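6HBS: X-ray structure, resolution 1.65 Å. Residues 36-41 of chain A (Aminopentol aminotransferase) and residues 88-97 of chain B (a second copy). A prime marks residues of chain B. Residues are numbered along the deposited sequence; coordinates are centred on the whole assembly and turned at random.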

# COMPACT_ATOMS: atom_id res chain seq x y z
N PRO A 36 7.20 -24.20 -6.30
CA PRO A 36 7.79 -23.61 -5.10
C PRO A 36 7.04 -22.35 -4.63
O PRO A 36 6.60 -21.53 -5.45
CB PRO A 36 9.21 -23.23 -5.56
CG PRO A 36 9.06 -22.97 -7.04
CD PRO A 36 8.02 -23.98 -7.50
N GLN A 37 6.89 -22.23 -3.31
CA GLN A 37 6.25 -21.06 -2.65
C GLN A 37 7.28 -19.95 -2.39
O GLN A 37 6.99 -18.78 -2.65
CB GLN A 37 5.58 -21.48 -1.35
CG GLN A 37 4.87 -20.30 -0.67
CD GLN A 37 3.74 -19.72 -1.47
OE1 GLN A 37 2.58 -20.09 -1.27
NE2 GLN A 37 4.05 -18.78 -2.36
N PHE A 38 8.48 -20.31 -1.90
CA PHE A 38 9.48 -19.40 -1.40
C PHE A 38 10.72 -19.37 -2.30
O PHE A 38 11.21 -20.42 -2.67
CB PHE A 38 9.86 -19.81 0.02
CG PHE A 38 8.73 -19.61 0.99
CD1 PHE A 38 8.34 -18.33 1.35
CD2 PHE A 38 8.00 -20.69 1.45
CE1 PHE A 38 7.29 -18.13 2.22
CE2 PHE A 38 6.93 -20.50 2.31
CZ PHE A 38 6.59 -19.21 2.70
N PHE A 39 11.24 -18.18 -2.57
CA PHE A 39 12.37 -17.95 -3.48
C PHE A 39 13.57 -17.34 -2.74
O PHE A 39 13.45 -16.89 -1.59
CB PHE A 39 11.93 -17.08 -4.64
CG PHE A 39 10.88 -17.75 -5.47
CD1 PHE A 39 9.54 -17.74 -5.07
CD2 PHE A 39 11.22 -18.46 -6.61
CE1 PHE A 39 8.59 -18.40 -5.82
CE2 PHE A 39 10.26 -19.13 -7.36
CZ PHE A 39 8.94 -19.08 -6.97
N ARG A 40 14.75 -17.40 -3.38
CA ARG A 40 15.98 -16.89 -2.76
C ARG A 40 16.49 -15.65 -3.50
O ARG A 40 17.01 -14.70 -2.88
CB ARG A 40 17.04 -17.99 -2.64
CG ARG A 40 18.09 -17.66 -1.58
CD ARG A 40 19.22 -18.66 -1.46
NE ARG A 40 20.17 -18.47 -2.55
CZ ARG A 40 21.15 -17.57 -2.56
NH1 ARG A 40 21.32 -16.76 -1.52
NH2 ARG A 40 21.96 -17.49 -3.60
N ARG A 41 16.43 -15.65 -4.82
CA ARG A 41 17.03 -14.54 -5.55
C ARG A 41 16.44 -14.49 -6.96
O ARG A 41 15.76 -15.40 -7.40
CB ARG A 41 18.57 -14.63 -5.59
CG ARG A 41 19.11 -15.90 -6.23
CD ARG A 41 20.61 -15.86 -6.39
NE ARG A 41 21.06 -17.19 -6.81
CZ ARG A 41 21.73 -17.45 -7.93
NH1 ARG A 41 21.98 -16.49 -8.81
NH2 ARG A 41 22.21 -18.67 -8.14
N MET B 88 9.33 -10.50 -6.38
CA MET B 88 9.54 -11.71 -7.19
C MET B 88 8.20 -12.43 -7.38
O MET B 88 7.20 -12.01 -6.84
CB MET B 88 10.55 -12.65 -6.50
CG MET B 88 11.91 -11.99 -6.27
SD MET B 88 13.13 -13.06 -5.47
CE MET B 88 12.60 -13.12 -3.76
N THR B 89 8.22 -13.53 -8.13
CA THR B 89 7.02 -14.31 -8.46
C THR B 89 6.42 -14.96 -7.21
O THR B 89 5.22 -15.25 -7.14
CB THR B 89 7.38 -15.31 -9.55
OG1 THR B 89 7.65 -14.51 -10.70
CG2 THR B 89 6.30 -16.33 -9.79
N GLY B 90 7.26 -15.20 -6.20
CA GLY B 90 6.79 -15.55 -4.87
C GLY B 90 7.59 -14.79 -3.82
O GLY B 90 8.57 -14.12 -4.14
N PRO B 91 7.16 -14.84 -2.55
CA PRO B 91 7.92 -14.22 -1.48
C PRO B 91 9.31 -14.87 -1.34
O PRO B 91 9.48 -16.06 -1.63
CB PRO B 91 7.10 -14.55 -0.22
CG PRO B 91 6.31 -15.77 -0.62
CD PRO B 91 5.95 -15.52 -2.07
N SER B 92 10.24 -14.10 -0.77
CA SER B 92 11.49 -14.61 -0.31
C SER B 92 11.24 -15.53 0.89
O SER B 92 10.29 -15.32 1.67
CB SER B 92 12.48 -13.52 0.05
OG SER B 92 13.57 -14.06 0.80
N GLU B 93 12.10 -16.54 1.02
CA GLU B 93 12.24 -17.33 2.24
C GLU B 93 12.31 -16.44 3.49
O GLU B 93 11.91 -16.90 4.55
CB GLU B 93 13.50 -18.20 2.21
CG GLU B 93 14.77 -17.43 1.98
CD GLU B 93 16.00 -18.31 1.80
OE1 GLU B 93 17.09 -17.84 2.08
OE2 GLU B 93 15.86 -19.46 1.38
N ILE B 94 12.82 -15.21 3.40
CA ILE B 94 12.95 -14.38 4.62
C ILE B 94 11.58 -13.96 5.16
O ILE B 94 11.50 -13.47 6.31
CB ILE B 94 13.88 -13.18 4.43
CG1 ILE B 94 13.27 -12.11 3.53
CG2 ILE B 94 15.28 -13.62 3.95
CD1 ILE B 94 14.05 -10.84 3.49
N MET B 95 10.50 -14.13 4.38
CA MET B 95 9.16 -13.86 4.91
C MET B 95 8.87 -14.76 6.11
O MET B 95 8.24 -14.32 7.09
CB MET B 95 8.09 -14.06 3.83
CG MET B 95 6.69 -13.74 4.30
SD MET B 95 5.49 -14.03 2.98
CE MET B 95 4.02 -13.39 3.76
N VAL B 96 9.38 -15.99 6.06
CA VAL B 96 9.22 -16.89 7.18
C VAL B 96 9.97 -16.37 8.42
O VAL B 96 9.38 -16.32 9.51
CB VAL B 96 9.60 -18.34 6.78
CG1 VAL B 96 9.36 -19.30 7.93
CG2 VAL B 96 8.82 -18.81 5.57
N ASN B 97 11.25 -16.00 8.28
CA ASN B 97 12.06 -15.43 9.35
C ASN B 97 11.32 -14.22 9.96
O ASN B 97 11.23 -14.10 11.19
CB ASN B 97 13.48 -15.09 8.90
CG ASN B 97 14.21 -16.22 8.17
OD1 ASN B 97 13.66 -17.26 7.80
ND2 ASN B 97 15.46 -15.97 7.86
O HOH W 1 16.04 -13.93 -0.37

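What holds the two backbones together? Phe39 uses both of its backbone polar groups: its N donates to Pro91′ O at 2.9 Å, and its O accepts from Glu93′ N at 3.0 Å. Both bonds are nearly straight, and together they bracket Ser92′, forming a single beta bridge in which the CA atoms of Phe39 and Ser92′ lie 4.7 Å apart. Each acceptor also receives a CA-H...O contact, Phe38 CA to Pro91′ O and Ser92′ CA to Phe39 O, both 3.3 Å, as expected where backbones run this close.

How does Ser92′ serve both the bridge and the helix that follows? Its CA-to-CB bond points away from chain A overall, and OG accepts from Ile94′ N at 2.9 Å, a capping bond that satisfies an amide at the turn into the helix. The same OG lies 2.7 Å from the O of water 1, which donates to Arg40 O at 2.8 Å and so extends the polar link beyond the bridge.

Where does the ring of Phe38 go? The CA-to-CB bond of Phe38 points sideways, and its ring packs against Pro91′, Met95′ and Val96′. Val96′ CG2 sits over one face, 4.0 Å from the ring centroid, in a CH-pi contact, while Ser92′ O approaches the ring edge, 3.6 Å from Phe38 CD1. Pro91′ adds packing, its CG 3.8 Å from Phe38 CD1.

Why does a glycine suit position 90′? Phe39 CE1 comes within 3.5 Å of Gly90′ N, and an ideal CB on Gly90′ would fall 2.5 Å from that CE1 and 2.6 Å from Gln37 O, clashing with both. Gln37 O is buried here without a polar partner, with Pro91′ CD 3.5 Å away. Nearby, the CA-to-CB bond of Met88′ points toward chain A, and its CE lies 4.1 Å from Phe39 CB.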